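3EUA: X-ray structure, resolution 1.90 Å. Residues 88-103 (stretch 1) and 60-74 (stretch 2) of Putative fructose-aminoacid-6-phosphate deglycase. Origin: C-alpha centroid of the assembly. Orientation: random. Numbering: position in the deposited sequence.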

ATOM      1  N   PRO A  88     -10.870  -6.461 -17.345  1.00 22.08           N
ATOM      2  CA  PRO A  88     -12.291  -6.326 -16.989  1.00 21.92           C
ATOM      3  C   PRO A  88     -12.610  -5.503 -15.762  1.00 21.00           C
ATOM      4  O   PRO A  88     -13.624  -4.797 -15.776  1.00 20.51           O
ATOM      5  CB  PRO A  88     -12.754  -7.778 -16.803  1.00 21.61           C
ATOM      6  CG  PRO A  88     -11.768  -8.563 -17.541  1.00 22.62           C
ATOM      7  CD  PRO A  88     -10.475  -7.877 -17.357  1.00 21.84           C
ATOM      8  N   GLU A  89     -11.753  -5.562 -14.740  1.00 20.51           N
ATOM      9  CA  GLU A  89     -12.001  -4.799 -13.511  1.00 20.54           C
ATOM     10  C   GLU A  89     -11.844  -3.287 -13.737  1.00 19.54           C
ATOM     11  O   GLU A  89     -12.554  -2.469 -13.148  1.00 18.68           O
ATOM     12  CB  GLU A  89     -11.065  -5.206 -12.375  1.00 20.69           C
ATOM     13  CG  GLU A  89     -11.077  -6.663 -12.005  1.00 24.00           C
ATOM     14  CD  GLU A  89     -10.021  -7.480 -12.734  1.00 28.42           C
ATOM     15  OE1 GLU A  89      -9.908  -7.444 -13.978  1.00 27.99           O
ATOM     16  OE2 GLU A  89      -9.294  -8.177 -12.007  1.00 32.59           O
ATOM     17  N   THR A  90     -10.894  -2.923 -14.580  1.00 19.09           N
ATOM     18  CA  THR A  90     -10.662  -1.509 -14.878  1.00 19.32           C
ATOM     19  C   THR A  90     -11.789  -0.967 -15.752  1.00 19.36           C
ATOM     20  O   THR A  90     -12.267   0.153 -15.546  1.00 19.45           O
ATOM     21  CB  THR A  90      -9.272  -1.315 -15.463  1.00 19.55           C
ATOM     22  OG1 THR A  90      -8.342  -1.914 -14.553  1.00 19.33           O
ATOM     23  CG2 THR A  90      -8.931   0.174 -15.601  1.00 18.79           C
ATOM     24  N   VAL A  91     -12.262  -1.793 -16.690  1.00 19.53           N
ATOM     25  CA  VAL A  91     -13.376  -1.427 -17.538  1.00 18.86           C
ATOM     26  C   VAL A  91     -14.607  -1.188 -16.664  1.00 19.77           C
ATOM     27  O   VAL A  91     -15.276  -0.164 -16.777  1.00 18.96           O
ATOM     28  CB  VAL A  91     -13.680  -2.522 -18.577  1.00 19.61           C
ATOM     29  CG1 VAL A  91     -15.033  -2.267 -19.294  1.00 18.09           C
ATOM     30  CG2 VAL A  91     -12.536  -2.661 -19.594  1.00 16.99           C
ATOM     31  N   LYS A  92     -14.878  -2.123 -15.761  1.00 20.12           N
ATOM     32  CA  LYS A  92     -16.020  -1.999 -14.866  1.00 20.45           C
ATOM     33  C   LYS A  92     -15.832  -0.809 -13.938  1.00 19.75           C
ATOM     34  O   LYS A  92     -16.774  -0.112 -13.666  1.00 19.39           O
ATOM     35  CB  LYS A  92     -16.298  -3.286 -14.089  1.00 20.13           C
ATOM     36  N   ALA A  93     -14.616  -0.552 -13.455  1.00 19.70           N
ATOM     37  CA  ALA A  93     -14.380   0.604 -12.579  1.00 19.42           C
ATOM     38  C   ALA A  93     -14.711   1.919 -13.285  1.00 19.26           C
ATOM     39  O   ALA A  93     -15.243   2.841 -12.639  1.00 19.22           O
ATOM     40  CB  ALA A  93     -12.941   0.651 -12.040  1.00 19.51           C
ATOM     41  N   ALA A  94     -14.409   2.005 -14.585  1.00 19.16           N
ATOM     42  CA  ALA A  94     -14.708   3.216 -15.379  1.00 19.34           C
ATOM     43  C   ALA A  94     -16.212   3.423 -15.438  1.00 19.95           C
ATOM     44  O   ALA A  94     -16.702   4.547 -15.228  1.00 20.20           O
ATOM     45  CB  ALA A  94     -14.129   3.133 -16.836  1.00 18.75           C
ATOM     46  N   ALA A  95     -16.944   2.350 -15.738  1.00 20.26           N
ATOM     47  CA  ALA A  95     -18.405   2.413 -15.827  1.00 20.48           C
ATOM     48  C   ALA A  95     -19.014   2.763 -14.469  1.00 20.69           C
ATOM     49  O   ALA A  95     -19.925   3.584 -14.375  1.00 20.12           O
ATOM     50  CB  ALA A  95     -18.982   1.089 -16.343  1.00 20.95           C
ATOM     51  N   PHE A  96     -18.486   2.147 -13.423  1.00 20.63           N
ATOM     52  CA  PHE A  96     -18.921   2.392 -12.058  1.00 21.03           C
ATOM     53  C   PHE A  96     -18.770   3.862 -11.655  1.00 20.92           C
ATOM     54  O   PHE A  96     -19.716   4.456 -11.140  1.00 20.76           O
ATOM     55  CB  PHE A  96     -18.117   1.496 -11.110  1.00 21.46           C
ATOM     56  CG  PHE A  96     -18.430   1.695  -9.674  1.00 22.07           C
ATOM     57  CD1 PHE A  96     -19.625   1.229  -9.145  1.00 24.16           C
ATOM     58  CD2 PHE A  96     -17.548   2.320  -8.839  1.00 23.00           C
ATOM     59  CE1 PHE A  96     -19.913   1.398  -7.813  1.00 24.45           C
ATOM     60  CE2 PHE A  96     -17.852   2.480  -7.508  1.00 21.90           C
ATOM     61  CZ  PHE A  96     -19.012   2.028  -7.011  1.00 23.59           C
ATOM     62  N   ALA A  97     -17.586   4.423 -11.886  1.00 20.76           N
ATOM     63  CA  ALA A  97     -17.291   5.819 -11.560  1.00 21.12           C
ATOM     64  C   ALA A  97     -18.143   6.758 -12.395  1.00 21.45           C
ATOM     65  O   ALA A  97     -18.729   7.693 -11.858  1.00 21.84           O
ATOM     66  CB  ALA A  97     -15.806   6.119 -11.757  1.00 20.11           C
ATOM     67  N   ARG A  98     -18.251   6.486 -13.695  1.00 21.96           N
ATOM     68  CA  ARG A  98     -19.048   7.341 -14.566  1.00 23.33           C
ATOM     69  C   ARG A  98     -20.523   7.314 -14.135  1.00 23.41           C
ATOM     70  O   ARG A  98     -21.174   8.352 -14.144  1.00 24.06           O
ATOM     71  CB  ARG A  98     -18.892   6.953 -16.025  1.00 22.57           C
ATOM     72  CG  ARG A  98     -19.412   8.001 -16.998  1.00 24.15           C
ATOM     73  CD  ARG A  98     -18.857   7.757 -18.407  1.00 24.20           C
ATOM     74  NE  ARG A  98     -19.263   8.811 -19.341  1.00 25.34           N
ATOM     75  CZ  ARG A  98     -18.971   8.846 -20.640  1.00 25.94           C
ATOM     76  NH1 ARG A  98     -18.262   7.879 -21.211  1.00 25.95           N
ATOM     77  NH2 ARG A  98     -19.403   9.865 -21.383  1.00 24.73           N
ATOM     78  N   GLY A  99     -21.025   6.143 -13.748  1.00 24.21           N
ATOM     79  CA  GLY A  99     -22.412   5.986 -13.286  1.00 25.00           C
ATOM     80  C   GLY A  99     -22.702   6.806 -12.042  1.00 25.48           C
ATOM     81  O   GLY A  99     -23.833   7.206 -11.830  1.00 25.60           O
ATOM     82  N   LYS A 100     -21.668   7.054 -11.228  1.00 25.77           N
ATOM     83  CA  LYS A 100     -21.762   7.897 -10.027  1.00 26.30           C
ATOM     84  C   LYS A 100     -21.599   9.404 -10.324  1.00 25.45           C
ATOM     85  O   LYS A 100     -21.565  10.211  -9.396  1.00 25.62           O
ATOM     86  CB  LYS A 100     -20.684   7.548  -9.008  1.00 27.16           C
ATOM     87  CG  LYS A 100     -20.651   6.144  -8.437  1.00 29.72           C
ATOM     88  CD  LYS A 100     -21.584   5.920  -7.324  1.00 32.92           C
ATOM     89  CE  LYS A 100     -21.290   4.598  -6.679  1.00 33.93           C
ATOM     90  NZ  LYS A 100     -22.173   4.341  -5.522  1.00 36.10           N
ATOM     91  N   GLY A 101     -21.472   9.784 -11.586  1.00 24.29           N
ATOM     92  CA  GLY A 101     -21.320  11.193 -11.962  1.00 23.69           C
ATOM     93  C   GLY A 101     -19.878  11.692 -11.980  1.00 23.10           C
ATOM     94  O   GLY A 101     -19.621  12.865 -12.209  1.00 23.11           O
ATOM     95  N   ALA A 102     -18.917  10.806 -11.772  1.00 22.13           N
ATOM     96  CA  ALA A 102     -17.522  11.222 -11.785  1.00 21.82           C
ATOM     97  C   ALA A 102     -17.024  11.505 -13.207  1.00 21.53           C
ATOM     98  O   ALA A 102     -17.553  10.972 -14.195  1.00 21.17           O
ATOM     99  CB  ALA A 102     -16.633  10.167 -11.125  1.00 21.57           C
ATOM    100  N   LEU A 103     -16.029  12.392 -13.280  1.00 21.28           N
ATOM    101  CA  LEU A 103     -15.346  12.714 -14.515  1.00 20.93           C
ATOM    102  C   LEU A 103     -14.309  11.604 -14.665  1.00 21.01           C
ATOM    103  O   LEU A 103     -13.541  11.343 -13.735  1.00 20.76           O
ATOM    104  CB  LEU A 103     -14.659  14.074 -14.410  1.00 21.03           C
ATOM    105  CG  LEU A 103     -13.787  14.553 -15.574  1.00 21.24           C
ATOM    106  CD1 LEU A 103     -14.594  14.672 -16.856  1.00 21.12           C
ATOM    107  CD2 LEU A 103     -13.146  15.888 -15.179  1.00 21.01           C
TER
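Stretch 2 60-74: SANEFIQRNPVQLGE

Stretch 2 lies along stretch 1 in roughly the same direction: its helix, 61-67, runs 37° from helix 88-99, with the axes 8.6 Å apart at closest approach. Beyond the helix, Asn-68 takes positive phi (46/68), a type I turn spans Pro-69 to Leu-72, and the chain continues extended through Gly-73 to reach the Schellman motif at Gly-101. Apolar side chains pack between the helices: Ala-93 CB is 4.1 Å from Ala-61 CB, 3.8 Å from Phe-64 CD2 and 4.1 Å from Ile-65 CG1. Side-chain carbons also meet the backbone of helix 88-99: Ala-61 CB is 3.5 Å from Glu-89 O, and Ile-65 (m, t) brings CD1 to 3.6 Å from Ala-93 N. Phe-96 (t) directs its edge toward the face of Phe-64 in an offset edge-to-face pair, centroids 5.9 Å apart and planes at 89°; Ile-65 CA covers one face of the Phe-96 ring. Leu-72 (t, p) places CD2 3.6 Å from Phe-96 CE2 and CD1 4.0 Å from Ala-102 CB. The one hydrogen bond across the stretches is weak, Lys-100 NZ to Asn-68 OD1 (3.3 Å); the same OD1 lies at the edge of the Phe-96 ring, 3.1 Å from Phe-96 CZ. CA-H...O contacts join the backbones at the far end: Gly-73 CA to Lys-100 O (3.5 Å), Ala-102 CA to Gly-73 O (3.3 Å) and Glu-74 CA to Gly-101 O (3.4 Å).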

ATOM      1  N   SER A  60      -6.599  -0.597  -6.345  1.00 20.15           N
ATOM      2  CA  SER A  60      -6.636  -1.596  -7.385  1.00 20.50           C
ATOM      3  C   SER A  60      -8.101  -1.513  -7.857  1.00 20.20           C
ATOM      4  O   SER A  60      -8.975  -1.191  -7.047  1.00 20.46           O
ATOM      5  CB  SER A  60      -6.303  -2.976  -6.826  1.00 21.53           C
ATOM      6  OG  SER A  60      -6.251  -3.940  -7.868  1.00 23.59           O
ATOM      7  N   ALA A  61      -8.380  -1.764  -9.129  1.00 19.25           N
ATOM      8  CA  ALA A  61      -9.748  -1.537  -9.667  1.00 19.16           C
ATOM      9  C   ALA A  61     -10.888  -2.257  -8.985  1.00 19.20           C
ATOM     10  O   ALA A  61     -11.953  -1.679  -8.795  1.00 18.32           O
ATOM     11  CB  ALA A  61      -9.790  -1.832 -11.149  1.00 19.99           C
ATOM     12  N   ASN A  62     -10.703  -3.528  -8.629  1.00 19.36           N
ATOM     13  CA  ASN A  62     -11.812  -4.253  -8.024  1.00 19.56           C
ATOM     14  C   ASN A  62     -11.979  -3.823  -6.560  1.00 19.10           C
ATOM     15  O   ASN A  62     -13.092  -3.814  -6.045  1.00 19.24           O
ATOM     16  CB  ASN A  62     -11.639  -5.771  -8.186  1.00 19.67           C
ATOM     17  CG  ASN A  62     -12.900  -6.427  -8.677  1.00 23.20           C
ATOM     18  OD1 ASN A  62     -13.866  -5.735  -8.996  1.00 24.95           O
ATOM     19  ND2 ASN A  62     -12.892  -7.763  -8.802  1.00 24.46           N
ATOM     20  N   GLU A  63     -10.869  -3.448  -5.908  1.00 19.02           N
ATOM     21  CA  GLU A  63     -10.924  -2.896  -4.560  1.00 18.50           C
ATOM     22  C   GLU A  63     -11.722  -1.584  -4.612  1.00 18.05           C
ATOM     23  O   GLU A  63     -12.554  -1.361  -3.799  1.00 18.30           O
ATOM     24  CB  GLU A  63      -9.516  -2.650  -4.014  1.00 18.56           C
ATOM     25  CG  GLU A  63      -9.467  -2.005  -2.618  1.00 18.50           C
ATOM     26  CD  GLU A  63      -9.909  -2.918  -1.463  1.00 19.76           C
ATOM     27  OE1 GLU A  63      -9.561  -4.129  -1.454  1.00 17.59           O
ATOM     28  OE2 GLU A  63     -10.563  -2.399  -0.511  1.00 17.75           O
ATOM     29  N   PHE A  64     -11.442  -0.721  -5.587  1.00 18.56           N
ATOM     30  CA  PHE A  64     -12.180   0.548  -5.763  1.00 18.36           C
ATOM     31  C   PHE A  64     -13.680   0.362  -5.840  1.00 18.35           C
ATOM     32  O   PHE A  64     -14.443   1.030  -5.158  1.00 19.63           O
ATOM     33  CB  PHE A  64     -11.643   1.254  -7.034  1.00 18.25           C
ATOM     34  CG  PHE A  64     -12.446   2.449  -7.488  1.00 19.26           C
ATOM     35  CD1 PHE A  64     -12.368   3.662  -6.810  1.00 19.70           C
ATOM     36  CD2 PHE A  64     -13.228   2.375  -8.641  1.00 18.45           C
ATOM     37  CE1 PHE A  64     -13.068   4.749  -7.233  1.00 19.01           C
ATOM     38  CE2 PHE A  64     -13.911   3.488  -9.096  1.00 18.68           C
ATOM     39  CZ  PHE A  64     -13.827   4.680  -8.385  1.00 18.80           C
ATOM     40  N   ILE A  65     -14.110  -0.572  -6.673  1.00 18.57           N
ATOM     41  CA  ILE A  65     -15.535  -0.832  -6.872  1.00 18.13           C
ATOM     42  C   ILE A  65     -16.205  -1.345  -5.606  1.00 18.09           C
ATOM     43  O   ILE A  65     -17.268  -0.843  -5.206  1.00 18.38           O
ATOM     44  CB  ILE A  65     -15.755  -1.890  -7.974  1.00 17.88           C
ATOM     45  CG1 ILE A  65     -15.288  -1.359  -9.348  1.00 18.88           C
ATOM     46  CG2 ILE A  65     -17.238  -2.340  -8.006  1.00 17.81           C
ATOM     47  CD1 ILE A  65     -15.023  -2.480 -10.390  1.00 19.12           C
ATOM     48  N   GLN A  66     -15.585  -2.341  -4.981  1.00 18.13           N
ATOM     49  CA  GLN A  66     -16.150  -2.970  -3.784  1.00 18.13           C
ATOM     50  C   GLN A  66     -16.074  -2.105  -2.555  1.00 18.34           C
ATOM     51  O   GLN A  66     -17.029  -2.084  -1.768  1.00 17.67           O
ATOM     52  CB  GLN A  66     -15.519  -4.361  -3.505  1.00 18.43           C
ATOM     53  CG  GLN A  66     -15.804  -5.447  -4.604  1.00 19.25           C
ATOM     54  CD  GLN A  66     -17.280  -5.562  -4.949  1.00 20.88           C
ATOM     55  OE1 GLN A  66     -17.682  -5.340  -6.101  1.00 20.31           O
ATOM     56  NE2 GLN A  66     -18.105  -5.830  -3.944  1.00 20.77           N
ATOM     57  N   ARG A  67     -14.949  -1.420  -2.356  1.00 19.04           N
ATOM     58  CA  ARG A  67     -14.814  -0.504  -1.219  1.00 19.34           C
ATOM     59  C   ARG A  67     -15.820   0.649  -1.386  1.00 19.55           C
ATOM     60  O   ARG A  67     -16.314   1.192  -0.393  1.00 19.63           O
ATOM     61  CB  ARG A  67     -13.394   0.003  -1.106  1.00 19.81           C
ATOM     62  CG  ARG A  67     -13.104   0.916   0.115  1.00 20.61           C
ATOM     63  CD  ARG A  67     -11.669   1.379   0.043  1.00 20.50           C
ATOM     64  NE  ARG A  67     -10.697   0.302   0.299  1.00 21.15           N
ATOM     65  CZ  ARG A  67      -9.770   0.312   1.258  1.00 20.40           C
ATOM     66  NH1 ARG A  67      -9.559   1.395   2.028  1.00 20.93           N
ATOM     67  NH2 ARG A  67      -8.956  -0.729   1.382  1.00 20.09           N
ATOM     68  N   ASN A  68     -16.109   1.007  -2.638  1.00 20.37           N
ATOM     69  CA  ASN A  68     -17.133   2.007  -2.984  1.00 20.43           C
ATOM     70  C   ASN A  68     -17.017   3.268  -2.115  1.00 20.78           C
ATOM     71  O   ASN A  68     -17.895   3.537  -1.283  1.00 20.41           O
ATOM     72  CB  ASN A  68     -18.488   1.305  -2.836  1.00 20.61           C
ATOM     73  CG  ASN A  68     -19.658   2.156  -3.246  1.00 21.70           C
ATOM     74  OD1 ASN A  68     -19.538   3.007  -4.117  1.00 24.49           O
ATOM     75  ND2 ASN A  68     -20.805   1.933  -2.615  1.00 20.81           N
ATOM     76  N   PRO A  69     -15.925   4.041  -2.292  1.00 21.17           N
ATOM     77  CA  PRO A  69     -15.710   5.212  -1.443  1.00 21.34           C
ATOM     78  C   PRO A  69     -16.909   6.124  -1.435  1.00 21.72           C
ATOM     79  O   PRO A  69     -17.390   6.496  -2.500  1.00 21.19           O
ATOM     80  CB  PRO A  69     -14.520   5.897  -2.089  1.00 21.26           C
ATOM     81  CG  PRO A  69     -13.797   4.808  -2.792  1.00 22.51           C
ATOM     82  CD  PRO A  69     -14.847   3.887  -3.288  1.00 21.72           C
ATOM     83  N   VAL A  70     -17.378   6.468  -0.236  1.00 22.01           N
ATOM     84  CA  VAL A  70     -18.563   7.326  -0.106  1.00 22.42           C
ATOM     85  C   VAL A  70     -18.360   8.728  -0.710  1.00 22.65           C
ATOM     86  O   VAL A  70     -19.323   9.360  -1.131  1.00 23.00           O
ATOM     87  CB  VAL A  70     -19.097   7.406   1.366  1.00 22.01           C
ATOM     88  CG1 VAL A  70     -18.126   8.060   2.276  1.00 23.42           C
ATOM     89  CG2 VAL A  70     -20.386   8.179   1.414  1.00 22.78           C
ATOM     90  N   GLN A  71     -17.112   9.178  -0.816  1.00 23.05           N
ATOM     91  CA  GLN A  71     -16.825  10.486  -1.391  1.00 24.21           C
ATOM     92  C   GLN A  71     -16.750  10.460  -2.920  1.00 23.80           C
ATOM     93  O   GLN A  71     -16.514  11.490  -3.516  1.00 25.48           O
ATOM     94  CB  GLN A  71     -15.540  11.045  -0.774  1.00 24.32           C
ATOM     95  CG  GLN A  71     -15.732  11.437   0.688  1.00 25.60           C
ATOM     96  CD  GLN A  71     -14.448  11.867   1.360  1.00 26.35           C
ATOM     97  OE1 GLN A  71     -13.548  12.379   0.720  1.00 31.48           O
ATOM     98  NE2 GLN A  71     -14.360  11.654   2.659  1.00 29.10           N
ATOM     99  N   LEU A  72     -16.930   9.295  -3.550  1.00 23.14           N
ATOM    100  CA  LEU A  72     -16.945   9.197  -5.008  1.00 22.34           C
ATOM    101  C   LEU A  72     -18.244   9.785  -5.529  1.00 22.41           C
ATOM    102  O   LEU A  72     -19.326   9.345  -5.142  1.00 21.87           O
ATOM    103  CB  LEU A  72     -16.861   7.743  -5.483  1.00 23.03           C
ATOM    104  CG  LEU A  72     -16.945   7.460  -6.999  1.00 22.43           C
ATOM    105  CD1 LEU A  72     -15.856   8.155  -7.729  1.00 21.12           C
ATOM    106  CD2 LEU A  72     -16.909   5.947  -7.265  1.00 22.21           C
ATOM    107  N   GLY A  73     -18.146  10.744  -6.444  1.00 22.28           N
ATOM    108  CA  GLY A  73     -19.334  11.351  -6.998  1.00 22.31           C
ATOM    109  C   GLY A  73     -19.071  12.406  -8.045  1.00 22.42           C
ATOM    110  O   GLY A  73     -18.047  12.405  -8.701  1.00 21.25           O
ATOM    111  N   GLU A  74     -20.001  13.350  -8.154  1.00 22.73           N
ATOM    112  CA  GLU A  74     -19.934  14.411  -9.163  1.00 24.01           C
ATOM    113  C   GLU A  74     -18.744  15.350  -9.078  1.00 22.63           C
ATOM    114  O   GLU A  74     -18.421  16.010 -10.066  1.00 22.47           O
ATOM    115  CB  GLU A  74     -21.211  15.237  -9.145  1.00 23.92           C
ATOM    116  CG  GLU A  74     -22.425  14.450  -9.646  1.00 27.18           C
ATOM    117  CD  GLU A  74     -23.723  15.223  -9.508  1.00 29.04           C
ATOM    118  OE1 GLU A  74     -23.781  16.107  -8.611  1.00 35.51           O
ATOM    119  OE2 GLU A  74     -24.688  14.945 -10.284  1.00 35.61           O
TER